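Local coordinates for Uly1 (Catenovulum maritimum, PDB 7DRQ), which is a calcium-binding ulvan lyase of polysaccharide lyase family 24 and probably cleaves the algal polysaccharide ulvan by beta-elimination, at residues L15-V20 and N44-H49; Q30-G35 and G100-G105; Y40-A45 and E106-I111; H93-F98 and L125-A130; T202-F207 and L216-G221. All coordinates share one frame; numbering follows the deposited sequence.

Interactions 1, 4 and 5 are buried, interaction 3 is partly buried, and interaction 2 lies at the surface. Interactions 1 and 3 share Asn44 and Ala45, so one loop is held on two flanks. Interactions 2 and 3 use successive parts of the same chain, through Gly105 and Glu106. Interaction 2 rests on an aromatic cluster with water at its rim. Interaction 3 combines a His-Glu pair with an edge-to-face contact. Interaction 4 is the most polar, built on one aspartate, and joins interaction 3 through Glu106-His129 and Asn109-Asp127. Interaction 1 mixes phenylalanine packing with one backbone bond. Interaction 5 is antiparallel strand pairing within a hairpin, interrupted by a bulge.

Interaction 1: L15-V20 and N44-H49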
# COMPACT_ATOMS: atom_id res chain seq x y z
N LEU A 15 -4.81 15.86 -7.25
CA LEU A 15 -4.01 15.72 -8.46
C LEU A 15 -4.40 14.47 -9.25
O LEU A 15 -4.59 13.39 -8.68
CB LEU A 15 -2.52 15.68 -8.11
CG LEU A 15 -1.56 15.42 -9.29
CD1 LEU A 15 -1.64 16.57 -10.30
CD2 LEU A 15 -0.12 15.24 -8.79
N PHE A 16 -4.50 14.62 -10.57
CA PHE A 16 -4.79 13.52 -11.47
C PHE A 16 -3.93 13.67 -12.71
O PHE A 16 -3.71 14.79 -13.18
CB PHE A 16 -6.27 13.50 -11.84
CG PHE A 16 -6.68 12.33 -12.67
CD1 PHE A 16 -7.01 11.12 -12.07
CD2 PHE A 16 -6.77 12.44 -14.05
CE1 PHE A 16 -7.41 10.03 -12.85
CE2 PHE A 16 -7.16 11.36 -14.83
CZ PHE A 16 -7.47 10.16 -14.23
N PHE A 17 -3.45 12.56 -13.24
CA PHE A 17 -2.60 12.57 -14.42
C PHE A 17 -3.49 12.46 -15.66
O PHE A 17 -3.86 11.36 -16.07
CB PHE A 17 -1.56 11.46 -14.35
CG PHE A 17 -0.79 11.44 -13.06
CD1 PHE A 17 -0.39 12.63 -12.47
CD2 PHE A 17 -0.46 10.25 -12.44
CE1 PHE A 17 0.33 12.62 -11.28
CE2 PHE A 17 0.27 10.24 -11.25
CZ PHE A 17 0.65 11.43 -10.67
N ASP A 18 -3.84 13.60 -16.24
CA ASP A 18 -4.84 13.67 -17.30
C ASP A 18 -4.25 13.47 -18.69
O ASP A 18 -4.98 13.64 -19.68
CB ASP A 18 -5.58 15.00 -17.23
CG ASP A 18 -4.69 16.19 -17.56
OD1 ASP A 18 -3.49 16.19 -17.19
OD2 ASP A 18 -5.21 17.13 -18.19
N GLY A 19 -2.97 13.13 -18.79
CA GLY A 19 -2.33 12.91 -20.08
C GLY A 19 -2.38 11.46 -20.53
O GLY A 19 -3.38 10.77 -20.29
N VAL A 20 -1.32 10.99 -21.18
CA VAL A 20 -1.29 9.63 -21.72
C VAL A 20 -0.17 8.84 -21.07
O VAL A 20 0.73 9.38 -20.42
CB VAL A 20 -1.15 9.61 -23.26
CG1 VAL A 20 -2.26 10.42 -23.90
CG2 VAL A 20 0.23 10.12 -23.70
N ASN A 44 -2.81 6.40 -13.71
CA ASN A 44 -3.12 7.81 -13.89
C ASN A 44 -3.70 8.46 -12.63
O ASN A 44 -3.94 9.66 -12.64
CB ASN A 44 -4.06 8.02 -15.09
CG ASN A 44 -5.39 7.32 -14.94
OD1 ASN A 44 -5.76 6.85 -13.87
ND2 ASN A 44 -6.16 7.28 -16.04
N ALA A 45 -3.87 7.70 -11.55
CA ALA A 45 -4.58 8.19 -10.36
C ALA A 45 -3.70 7.97 -9.13
O ALA A 45 -3.60 6.84 -8.62
CB ALA A 45 -5.94 7.50 -10.21
N ILE A 46 -3.07 9.05 -8.65
CA ILE A 46 -2.23 8.99 -7.45
C ILE A 46 -3.01 9.36 -6.19
O ILE A 46 -2.46 9.25 -5.08
CB ILE A 46 -1.01 9.91 -7.65
CG1 ILE A 46 0.14 9.52 -6.71
CG2 ILE A 46 -1.40 11.39 -7.51
CD1 ILE A 46 1.50 10.06 -7.13
N ALA A 47 -4.26 9.76 -6.32
CA ALA A 47 -5.11 10.14 -5.19
C ALA A 47 -6.56 9.75 -5.44
O ALA A 47 -7.16 10.17 -6.45
CB ALA A 47 -5.01 11.65 -4.92
N PRO A 48 -7.18 8.93 -4.57
CA PRO A 48 -6.60 8.28 -3.41
C PRO A 48 -5.82 7.04 -3.83
O PRO A 48 -6.29 6.27 -4.66
CB PRO A 48 -7.82 7.92 -2.56
CG PRO A 48 -8.90 7.70 -3.55
CD PRO A 48 -8.60 8.57 -4.75
N HIS A 49 -4.64 6.86 -3.25
CA HIS A 49 -3.77 5.76 -3.65
C HIS A 49 -2.73 5.54 -2.56
O HIS A 49 -2.25 6.50 -1.96
CB HIS A 49 -3.09 6.07 -4.99
CG HIS A 49 -2.56 4.86 -5.69
ND1 HIS A 49 -3.34 3.75 -5.94
CD2 HIS A 49 -1.34 4.60 -6.23
CE1 HIS A 49 -2.62 2.85 -6.59
NE2 HIS A 49 -1.40 3.35 -6.78
O HOH W 1 -5.70 10.91 -8.76
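Phe16 carries the carbonyl oxygen of Asn44 over one face of its ring, off centre toward the rim, with Asn44 O 3.4 Å from Phe16 CD1. Phe16 CG is anti to its N (chi1 -175°), on the side of Asn44. The Asn44 side chain lies beside this ring and points the same way. Ring and amide planes are 48° apart, and Phe16 CZ comes 3.6 Å from Asn44 CG. Ala45 CB approaches Phe16 CE1 obliquely at 3.9 Å. The Phe17 ring is also met obliquely, its CZ 3.8 Å from Ile46 CB. Asn44 O touches both phenylalanines and accepts the backbone N-H of Phe17, with Phe17 N at 3.0 Å. Further along, a bridging water donates to Leu15 O at 2.7 Å and accepts from Ala47 N at 3.1 Å. The contact joins the loop after strand 3-15 to the loop that leads into strand 53-56. Phe16 also packs on strands 444-452 and 455-462 and makes a cation-pi contact with Arg470. Leu15 and Ile46 rest on Tyr65 of strand 59-65.

Interaction 2: Q30-G35 and G100-G105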
# COMPACT_ATOMS: atom_id res chain seq x y z
N GLN A 30 12.42 12.18 -22.22
CA GLN A 30 11.72 13.29 -22.87
C GLN A 30 11.73 14.52 -21.98
O GLN A 30 11.55 14.44 -20.76
CB GLN A 30 10.28 12.89 -23.21
CG GLN A 30 9.36 14.05 -23.67
CD GLN A 30 9.68 14.59 -25.06
OE1 GLN A 30 10.07 13.84 -25.96
NE2 GLN A 30 9.49 15.91 -25.25
N ALA A 31 11.95 15.69 -22.59
CA ALA A 31 11.92 16.95 -21.87
C ALA A 31 10.49 17.45 -21.65
O ALA A 31 9.55 17.13 -22.38
CB ALA A 31 12.72 18.02 -22.61
N TYR A 32 10.35 18.29 -20.63
CA TYR A 32 9.09 18.97 -20.36
C TYR A 32 8.66 19.84 -21.54
O TYR A 32 9.49 20.43 -22.23
CB TYR A 32 9.27 19.82 -19.11
CG TYR A 32 8.11 20.71 -18.76
CD1 TYR A 32 6.88 20.16 -18.39
CD2 TYR A 32 8.25 22.09 -18.75
CE1 TYR A 32 5.81 20.98 -18.05
CE2 TYR A 32 7.18 22.91 -18.42
CZ TYR A 32 5.97 22.35 -18.07
OH TYR A 32 4.92 23.17 -17.73
N ILE A 33 7.35 19.93 -21.75
CA ILE A 33 6.72 20.82 -22.73
C ILE A 33 5.63 21.58 -21.98
O ILE A 33 4.70 20.96 -21.47
CB ILE A 33 6.09 20.05 -23.90
CG1 ILE A 33 7.13 19.26 -24.69
CG2 ILE A 33 5.28 20.98 -24.82
CD1 ILE A 33 6.50 18.30 -25.70
N GLU A 34 5.73 22.91 -21.96
CA GLU A 34 4.77 23.79 -21.29
C GLU A 34 3.38 23.66 -21.92
O GLU A 34 3.37 23.62 -23.12
CB GLU A 34 5.26 25.23 -21.24
CG GLU A 34 4.42 26.14 -20.36
CD GLU A 34 3.13 26.54 -20.99
OE1 GLU A 34 2.14 26.91 -20.32
OE2 GLU A 34 3.04 26.43 -22.21
N GLY A 35 2.26 23.61 -21.16
CA GLY A 35 0.96 23.37 -21.71
C GLY A 35 0.63 21.91 -21.91
O GLY A 35 -0.50 21.60 -22.29
N GLY A 100 12.43 12.25 -10.91
CA GLY A 100 12.66 13.68 -10.95
C GLY A 100 11.95 14.41 -12.07
O GLY A 100 11.84 15.64 -12.01
N ARG A 101 11.46 13.69 -13.09
CA ARG A 101 10.73 14.28 -14.20
C ARG A 101 9.31 14.48 -13.74
O ARG A 101 8.44 13.63 -13.92
CB ARG A 101 10.80 13.39 -15.44
CG ARG A 101 12.15 13.42 -16.14
CD ARG A 101 13.20 12.56 -15.42
NE ARG A 101 14.27 12.17 -16.33
CZ ARG A 101 15.39 11.54 -15.96
NH1 ARG A 101 15.57 11.22 -14.68
NH2 ARG A 101 16.31 11.21 -16.86
N TRP A 102 9.07 15.65 -13.13
CA TRP A 102 7.85 15.86 -12.36
C TRP A 102 6.61 15.97 -13.25
O TRP A 102 5.50 15.88 -12.74
CB TRP A 102 7.99 17.11 -11.50
CG TRP A 102 8.49 18.31 -12.25
CD1 TRP A 102 9.78 18.76 -12.31
CD2 TRP A 102 7.71 19.21 -13.05
NE1 TRP A 102 9.85 19.88 -13.10
CE2 TRP A 102 8.60 20.18 -13.57
CE3 TRP A 102 6.35 19.30 -13.39
CZ2 TRP A 102 8.17 21.22 -14.40
CZ3 TRP A 102 5.93 20.33 -14.22
CH2 TRP A 102 6.84 21.28 -14.71
N TRP A 103 6.79 16.17 -14.56
CA TRP A 103 5.67 16.19 -15.50
C TRP A 103 5.26 14.79 -15.96
O TRP A 103 4.34 14.67 -16.78
CB TRP A 103 6.03 17.06 -16.72
CG TRP A 103 7.28 16.56 -17.37
CD1 TRP A 103 7.37 15.65 -18.37
CD2 TRP A 103 8.63 16.90 -17.02
NE1 TRP A 103 8.68 15.41 -18.69
CE2 TRP A 103 9.48 16.16 -17.88
CE3 TRP A 103 9.21 17.76 -16.08
CZ2 TRP A 103 10.87 16.25 -17.82
CZ3 TRP A 103 10.60 17.85 -16.02
CH2 TRP A 103 11.41 17.10 -16.89
N VAL A 104 5.90 13.74 -15.46
CA VAL A 104 5.45 12.37 -15.69
C VAL A 104 5.00 11.79 -14.36
O VAL A 104 5.83 11.51 -13.49
CB VAL A 104 6.53 11.49 -16.33
CG1 VAL A 104 5.98 10.08 -16.55
CG2 VAL A 104 7.00 12.09 -17.65
N GLY A 105 3.69 11.58 -14.22
CA GLY A 105 3.15 11.12 -12.95
C GLY A 105 3.56 9.70 -12.63
O GLY A 105 3.66 8.83 -13.50
O HOH W 2 9.62 12.75 -19.70
O HOH W 3 14.14 13.94 -19.21
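Tyr32 lies against Trp103 and Trp102 in an aromatic cluster. Its CG is anti to the backbone N (chi1 174°), which carries the ring toward Trp102. Tyr32 CB sits 3.6 Å from the centroid of the Trp103 six-membered ring, a CH-pi contact over the face. Arg101 CB lies over the opposite face of that indole, toward the rim. The Tyr32 ring takes Trp102 CH2 over one face, 3.5 Å from Tyr32 CE1, and the two rings are oblique. In Trp102 and Trp103 alike CG stands between N and the carbonyl carbon (chi1 49° and 57°), and Trp103 CE3 lies over the centre of the Trp102 ring. A water accepts from Trp103 NE1 at 3.0 Å and donates to Gln30 O at 2.8 Å. An alanine at Trp103 would probably leave Tyr32 CB and the Trp102 face without their cover and the bridging water without its donor. The cluster joins the loop after helix 24-29 to the turn leading into strand 104-105. Arg101 reaches back to Arg28 O of that helix.

Interaction 3: Y40-A45 and E106-I111; sequences YAYGNA and ETHNTI
Tyr42 receives the edge of His108 on the face of its ring, and this is the tight part of the contact. The pair is edge-to-face, with planes at 87° and ring centroids 4.3 Å apart. His108 CE1 stands over the centre of the Tyr42 ring, 3.4 Å from Tyr42 CE2. Glu106 lies beside the same tyrosine and points the same way, its carboxylate only 10° from the ring plane. Its chain bends at chi2 (58°), bringing CD round toward the tyrosine, and Glu106 OE1 comes within 3.2 Å of Tyr42 CD2. That oxygen is gripped twice from the same face of the carboxylate. His108 ND1 donates to it at 2.7 Å, in the ring plane of the histidine, and His108 N donates at 3.0 Å. Thr107 closes on Gly43: its OG1 accepts from Gly43 N at 3.0 Å, and its CG2 touches Gly43 O. Glu106 to Asn109 form a type I beta turn that sets Thr107 and His108 against the 40-45 loop.

Elsewhere the backbones meet through water. One water accepts from Tyr42 N and Thr107 N and donates to Gly43 O. Glu106 and Thr107 are buried, while Tyr42, Gly43 and His108 are partly exposed.

Glu106 OE2 is held by His129, whose ring stacks on His108. The segments run on from the parallel pair of strands 39-40 and 104-105 toward strands 53-56 and 111-115.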
# COMPACT_ATOMS: atom_id res chain seq x y z
N TYR A 40 1.98 10.08 -17.62
CA TYR A 40 2.21 9.20 -16.49
C TYR A 40 2.88 7.91 -16.96
O TYR A 40 2.72 7.49 -18.10
CB TYR A 40 0.90 8.90 -15.75
CG TYR A 40 -0.17 8.26 -16.62
CD1 TYR A 40 -1.06 9.03 -17.35
CD2 TYR A 40 -0.28 6.87 -16.70
CE1 TYR A 40 -2.05 8.45 -18.14
CE2 TYR A 40 -1.26 6.28 -17.49
CZ TYR A 40 -2.14 7.07 -18.21
OH TYR A 40 -3.11 6.49 -19.00
N ALA A 41 3.62 7.29 -16.05
CA ALA A 41 4.40 6.10 -16.36
C ALA A 41 3.70 4.81 -15.97
O ALA A 41 3.95 3.76 -16.59
CB ALA A 41 5.76 6.17 -15.67
N TYR A 42 2.81 4.85 -14.98
CA TYR A 42 2.15 3.63 -14.55
C TYR A 42 0.64 3.84 -14.53
O TYR A 42 -0.01 3.71 -15.57
CB TYR A 42 2.71 3.21 -13.19
CG TYR A 42 4.19 2.92 -13.30
CD1 TYR A 42 4.63 1.73 -13.86
CD2 TYR A 42 5.13 3.86 -12.91
CE1 TYR A 42 5.99 1.47 -14.00
CE2 TYR A 42 6.49 3.61 -13.03
CZ TYR A 42 6.91 2.41 -13.58
OH TYR A 42 8.26 2.15 -13.70
N GLY A 43 0.07 4.20 -13.36
CA GLY A 43 -1.33 4.53 -13.30
C GLY A 43 -1.56 6.02 -13.46
O GLY A 43 -0.64 6.82 -13.39
N ASN A 44 -2.81 6.40 -13.71
CA ASN A 44 -3.12 7.81 -13.89
C ASN A 44 -3.70 8.46 -12.63
O ASN A 44 -3.94 9.66 -12.64
CB ASN A 44 -4.06 8.02 -15.09
CG ASN A 44 -5.39 7.32 -14.94
OD1 ASN A 44 -5.76 6.85 -13.87
ND2 ASN A 44 -6.16 7.28 -16.04
N ALA A 45 -3.87 7.70 -11.55
CA ALA A 45 -4.58 8.19 -10.36
C ALA A 45 -3.70 7.97 -9.13
O ALA A 45 -3.60 6.84 -8.62
CB ALA A 45 -5.94 7.50 -10.21
N GLU A 106 3.79 9.44 -11.34
CA GLU A 106 4.42 8.20 -10.90
C GLU A 106 3.62 7.64 -9.72
O GLU A 106 3.80 8.07 -8.58
CB GLU A 106 5.89 8.50 -10.57
CG GLU A 106 6.67 7.55 -9.70
CD GLU A 106 6.77 6.12 -10.22
OE1 GLU A 106 5.74 5.45 -10.23
OE2 GLU A 106 7.90 5.65 -10.53
N THR A 107 2.71 6.70 -9.99
CA THR A 107 1.79 6.23 -8.95
C THR A 107 2.44 5.30 -7.94
O THR A 107 1.77 4.92 -6.97
CB THR A 107 0.55 5.56 -9.56
OG1 THR A 107 0.93 4.60 -10.56
CG2 THR A 107 -0.40 6.61 -10.17
N HIS A 108 3.71 4.91 -8.11
CA HIS A 108 4.40 4.25 -7.00
C HIS A 108 4.54 5.20 -5.82
O HIS A 108 4.61 4.76 -4.67
CB HIS A 108 5.80 3.78 -7.39
CG HIS A 108 5.81 2.64 -8.36
ND1 HIS A 108 5.74 2.83 -9.73
CD2 HIS A 108 5.89 1.30 -8.17
CE1 HIS A 108 5.77 1.65 -10.33
NE2 HIS A 108 5.87 0.71 -9.41
N ASN A 109 4.62 6.49 -6.10
CA ASN A 109 5.16 7.48 -5.16
C ASN A 109 4.08 8.04 -4.25
O ASN A 109 3.90 9.25 -4.15
CB ASN A 109 5.85 8.59 -5.94
CG ASN A 109 7.16 8.14 -6.55
OD1 ASN A 109 7.35 6.95 -6.83
ND2 ASN A 109 8.06 9.09 -6.79
N THR A 110 3.37 7.16 -3.58
CA THR A 110 2.25 7.54 -2.74
C THR A 110 2.72 8.23 -1.46
O THR A 110 3.90 8.26 -1.12
CB THR A 110 1.42 6.30 -2.40
OG1 THR A 110 2.27 5.33 -1.77
CG2 THR A 110 0.81 5.73 -3.65
N ILE A 111 1.75 8.79 -0.74
CA ILE A 111 1.96 9.39 0.58
C ILE A 111 1.29 8.50 1.61
O ILE A 111 0.05 8.46 1.69
CB ILE A 111 1.39 10.81 0.66
CG1 ILE A 111 1.83 11.67 -0.53
CG2 ILE A 111 1.77 11.44 2.01
CD1 ILE A 111 0.80 12.78 -0.86
O HOH W 4 2.14 6.71 -12.87

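Interaction 4: H93-F98 and L125-A130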
# COMPACT_ATOMS: atom_id res chain seq x y z
N HIS A 93 6.97 19.90 -0.01
CA HIS A 93 7.40 18.97 -1.05
C HIS A 93 6.36 18.84 -2.15
O HIS A 93 5.16 18.76 -1.89
CB HIS A 93 7.65 17.59 -0.47
CG HIS A 93 8.22 16.63 -1.47
ND1 HIS A 93 9.53 16.70 -1.89
CD2 HIS A 93 7.66 15.60 -2.14
CE1 HIS A 93 9.76 15.73 -2.77
NE2 HIS A 93 8.64 15.06 -2.94
N GLN A 94 6.84 18.74 -3.40
CA GLN A 94 5.98 18.53 -4.56
C GLN A 94 6.37 17.22 -5.23
O GLN A 94 7.55 16.87 -5.28
CB GLN A 94 6.11 19.67 -5.58
CG GLN A 94 5.72 21.05 -5.03
CD GLN A 94 6.33 22.17 -5.84
OE1 GLN A 94 7.51 22.50 -5.68
NE2 GLN A 94 5.54 22.75 -6.74
N HIS A 95 5.36 16.49 -5.72
CA HIS A 95 5.60 15.23 -6.43
C HIS A 95 6.70 15.40 -7.47
O HIS A 95 6.63 16.28 -8.32
CB HIS A 95 4.29 14.79 -7.10
CG HIS A 95 4.39 13.50 -7.86
ND1 HIS A 95 4.97 12.36 -7.34
CD2 HIS A 95 3.94 13.17 -9.10
CE1 HIS A 95 4.89 11.38 -8.24
NE2 HIS A 95 4.28 11.85 -9.31
N THR A 96 7.74 14.56 -7.38
CA THR A 96 8.87 14.67 -8.30
C THR A 96 8.72 13.76 -9.52
O THR A 96 9.63 13.71 -10.35
CB THR A 96 10.19 14.38 -7.57
OG1 THR A 96 10.16 13.08 -6.96
CG2 THR A 96 10.43 15.43 -6.50
N GLY A 97 7.60 13.07 -9.66
CA GLY A 97 7.31 12.36 -10.89
C GLY A 97 8.19 11.14 -11.07
O GLY A 97 8.63 10.49 -10.11
N PHE A 98 8.46 10.83 -12.33
CA PHE A 98 9.31 9.69 -12.66
C PHE A 98 10.77 10.11 -12.58
O PHE A 98 11.25 10.85 -13.44
CB PHE A 98 8.98 9.14 -14.05
CG PHE A 98 9.71 7.85 -14.35
CD1 PHE A 98 9.17 6.63 -13.95
CD2 PHE A 98 10.94 7.86 -14.98
CE1 PHE A 98 9.83 5.44 -14.21
CE2 PHE A 98 11.62 6.67 -15.24
CZ PHE A 98 11.07 5.46 -14.85
N LEU A 125 5.34 9.23 4.93
CA LEU A 125 6.38 8.75 4.03
C LEU A 125 5.90 8.96 2.61
O LEU A 125 4.79 8.55 2.27
CB LEU A 125 6.67 7.27 4.28
CG LEU A 125 7.42 7.01 5.58
CD1 LEU A 125 7.34 5.54 5.93
CD2 LEU A 125 8.89 7.45 5.48
N TYR A 126 6.72 9.59 1.76
CA TYR A 126 6.13 9.94 0.47
C TYR A 126 7.15 10.04 -0.65
O TYR A 126 8.34 10.30 -0.43
CB TYR A 126 5.36 11.26 0.56
CG TYR A 126 6.02 12.40 1.32
CD1 TYR A 126 6.88 13.30 0.66
CD2 TYR A 126 5.71 12.65 2.66
CE1 TYR A 126 7.43 14.38 1.34
CE2 TYR A 126 6.26 13.73 3.34
CZ TYR A 126 7.12 14.60 2.68
OH TYR A 126 7.66 15.67 3.37
N ASP A 127 6.63 9.85 -1.87
CA ASP A 127 7.31 10.22 -3.11
C ASP A 127 8.59 9.43 -3.31
O ASP A 127 9.65 9.99 -3.61
CB ASP A 127 7.57 11.72 -3.19
CG ASP A 127 7.59 12.22 -4.62
OD1 ASP A 127 7.06 11.51 -5.50
OD2 ASP A 127 8.12 13.32 -4.87
N MSE A 128 8.49 8.11 -3.12
CA MSE A 128 9.64 7.20 -3.20
C MSE A 128 9.40 6.04 -4.16
O MSE A 128 8.37 5.37 -4.11
CB MSE A 128 9.94 6.63 -1.82
CG MSE A 128 10.31 7.68 -0.80
SE MSE A 128 10.94 6.80 0.79
CE MSE A 128 9.30 6.96 1.86
N HIS A 129 10.37 5.81 -5.05
CA HIS A 129 10.37 4.58 -5.85
C HIS A 129 11.81 4.09 -5.98
O HIS A 129 12.45 4.24 -7.02
CB HIS A 129 9.72 4.78 -7.22
CG HIS A 129 9.51 3.51 -7.98
ND1 HIS A 129 8.91 3.46 -9.22
CD2 HIS A 129 9.82 2.23 -7.66
CE1 HIS A 129 8.88 2.21 -9.64
NE2 HIS A 129 9.42 1.44 -8.72
N ALA A 130 12.31 3.50 -4.89
CA ALA A 130 13.63 2.87 -4.86
C ALA A 130 14.75 3.86 -5.23
O ALA A 130 15.70 3.51 -5.93
CB ALA A 130 13.67 1.65 -5.78
O HOH W 5 7.66 18.66 2.73
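Asp127 gathers three donors across the contact, from His93, His95 and Thr96. Its CG is anti to its own N (chi1 -151°), facing segment 93-98. His93 NE2 donates to Asp127 OD2 at 2.7 Å and is met by the anti lone pair of that oxygen, which lies close to the imidazole plane. Thr96 N takes the syn lone pair of the same OD2 at 2.8 Å. His95 ND1 reaches Asp127 OD1 at 2.9 Å from above the carboxylate plane, 41° out of it. Asn109 ND2 gives OD1 a further bond. An alanine at Asp127 would probably leave His93 NE2, His95 ND1 and Thr96 N without the carboxylate oxygens that accept from them. The carboxylate ties the end of strand 122-126 to strand 93-94 and the loop after it, in a family assigned to the beta-propeller clan. Tyr126 CE1 packs 3.7 Å from His93 CG, and Tyr126 OH is bonded to Ser151. Further out, Glu106 N bonds to His95 NE2, and Lys185, a calcium-site residue, bonds to His93 ND1 through its amine.

Interaction 5: T202-F207 and L216-G221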
# COMPACT_ATOMS: atom_id res chain seq x y z
N THR A 202 10.64 1.30 -1.59
CA THR A 202 9.37 1.60 -2.25
C THR A 202 8.23 1.02 -1.42
O THR A 202 8.42 0.09 -0.63
CB THR A 202 9.33 1.00 -3.68
OG1 THR A 202 10.58 1.25 -4.35
CG2 THR A 202 8.17 1.60 -4.51
N TYR A 203 7.03 1.62 -1.58
CA TYR A 203 5.76 1.15 -1.02
C TYR A 203 5.67 1.26 0.50
O TYR A 203 5.59 0.23 1.18
CB TYR A 203 5.49 -0.30 -1.39
CG TYR A 203 5.41 -0.60 -2.85
CD1 TYR A 203 4.46 -0.01 -3.67
CD2 TYR A 203 6.30 -1.50 -3.42
CE1 TYR A 203 4.40 -0.31 -5.02
CE2 TYR A 203 6.25 -1.81 -4.75
CZ TYR A 203 5.31 -1.22 -5.55
OH TYR A 203 5.29 -1.55 -6.88
N PRO A 204 5.65 2.47 1.06
CA PRO A 204 5.48 2.60 2.53
C PRO A 204 4.07 2.19 2.94
O PRO A 204 3.08 2.70 2.40
CB PRO A 204 5.73 4.09 2.78
CG PRO A 204 5.30 4.76 1.48
CD PRO A 204 5.67 3.78 0.38
N THR A 205 3.98 1.25 3.88
CA THR A 205 2.71 0.78 4.41
C THR A 205 2.86 0.56 5.91
O THR A 205 3.62 -0.31 6.33
CB THR A 205 2.26 -0.52 3.73
OG1 THR A 205 2.14 -0.30 2.32
CG2 THR A 205 0.89 -0.97 4.27
N PHE A 206 2.14 1.35 6.70
CA PHE A 206 2.13 1.22 8.15
C PHE A 206 1.06 0.24 8.60
O PHE A 206 0.04 0.03 7.93
CB PHE A 206 1.84 2.57 8.82
CG PHE A 206 2.85 3.66 8.53
CD1 PHE A 206 4.01 3.78 9.30
CD2 PHE A 206 2.59 4.62 7.56
CE1 PHE A 206 4.90 4.81 9.07
CE2 PHE A 206 3.47 5.65 7.32
CZ PHE A 206 4.64 5.75 8.08
N PHE A 207 1.27 -0.34 9.77
CA PHE A 207 0.22 -1.10 10.44
C PHE A 207 0.40 -0.96 11.95
O PHE A 207 1.48 -0.62 12.43
CB PHE A 207 0.22 -2.59 10.03
CG PHE A 207 1.56 -3.27 10.13
CD1 PHE A 207 2.47 -3.20 9.08
CD2 PHE A 207 1.89 -4.02 11.25
CE1 PHE A 207 3.69 -3.84 9.15
CE2 PHE A 207 3.12 -4.68 11.33
CZ PHE A 207 4.02 -4.59 10.30
N LEU A 216 6.12 -0.24 10.37
CA LEU A 216 6.19 0.14 8.97
C LEU A 216 6.88 -0.97 8.19
O LEU A 216 7.82 -1.57 8.70
CB LEU A 216 6.95 1.44 8.79
CG LEU A 216 7.39 1.67 7.34
CD1 LEU A 216 6.21 2.23 6.47
CD2 LEU A 216 8.61 2.52 7.26
N HIS A 217 6.39 -1.27 6.99
CA HIS A 217 7.18 -2.10 6.09
C HIS A 217 7.28 -1.47 4.71
O HIS A 217 6.41 -0.71 4.28
CB HIS A 217 6.67 -3.56 6.00
CG HIS A 217 5.41 -3.75 5.20
ND1 HIS A 217 4.22 -3.13 5.51
CD2 HIS A 217 5.15 -4.56 4.15
CE1 HIS A 217 3.29 -3.53 4.66
NE2 HIS A 217 3.83 -4.40 3.82
N MSE A 218 8.39 -1.77 4.03
CA MSE A 218 8.67 -1.29 2.69
C MSE A 218 9.38 -2.40 1.93
O MSE A 218 9.88 -3.36 2.52
CB MSE A 218 9.51 -0.01 2.70
CG MSE A 218 8.86 1.17 3.44
SE MSE A 218 9.84 2.85 3.19
CE MSE A 218 9.35 3.17 1.35
N ARG A 219 9.42 -2.26 0.62
CA ARG A 219 10.17 -3.17 -0.23
C ARG A 219 11.51 -2.53 -0.53
O ARG A 219 11.59 -1.33 -0.81
CB ARG A 219 9.42 -3.48 -1.52
CG ARG A 219 8.16 -4.27 -1.32
CD ARG A 219 7.51 -4.65 -2.64
NE ARG A 219 6.09 -4.93 -2.46
CZ ARG A 219 5.24 -5.14 -3.45
NH1 ARG A 219 5.66 -5.11 -4.71
NH2 ARG A 219 3.96 -5.38 -3.19
N GLN A 220 12.57 -3.32 -0.44
CA GLN A 220 13.91 -2.82 -0.73
C GLN A 220 14.50 -3.62 -1.88
O GLN A 220 14.39 -4.84 -1.92
CB GLN A 220 14.83 -2.92 0.48
CG GLN A 220 16.12 -2.11 0.28
CD GLN A 220 16.97 -2.05 1.53
OE1 GLN A 220 17.01 -2.99 2.32
NE2 GLN A 220 17.68 -0.93 1.70
N GLY A 221 15.14 -2.91 -2.80
CA GLY A 221 15.85 -3.57 -3.88
C GLY A 221 15.19 -3.37 -5.23
O GLY A 221 14.70 -2.28 -5.54
O HOH W 6 12.17 -1.02 -3.91
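Leu216 lays its CD1 over the face of Phe206, a CH-pi contact 4.0 Å from the ring centroid and 15° off the normal. On the other face of the strand pair Thr205 and His217 lie side by side, with Thr205 CB 3.3 Å from His217 CE1. His217 CG lies between N and the carbonyl carbon (chi1 75°), on the side where ND1 can reach Thr205 O at 3.0 Å. This bond is bent and tilted from the imidazole plane. The straighter bond from His217 N meets that oxygen from the opposite face of its plane. The Phe207 side chain runs at about a right angle to that of His217, with oblique rings. Tyr203 puts CD2 over one face of the Arg219 guanidinium, planes 52° apart, while Arg219 NH2 goes to Gly264 O. Thr202 and Arg219 exchange two backbone bonds, Arg219 N to Thr202 O being 2.8 Å. The register shifts by one between Thr202 and Thr205, a beta bulge in an antiparallel hairpin of a four-stranded up-and-down sheet, consistent with a beta-propeller blade.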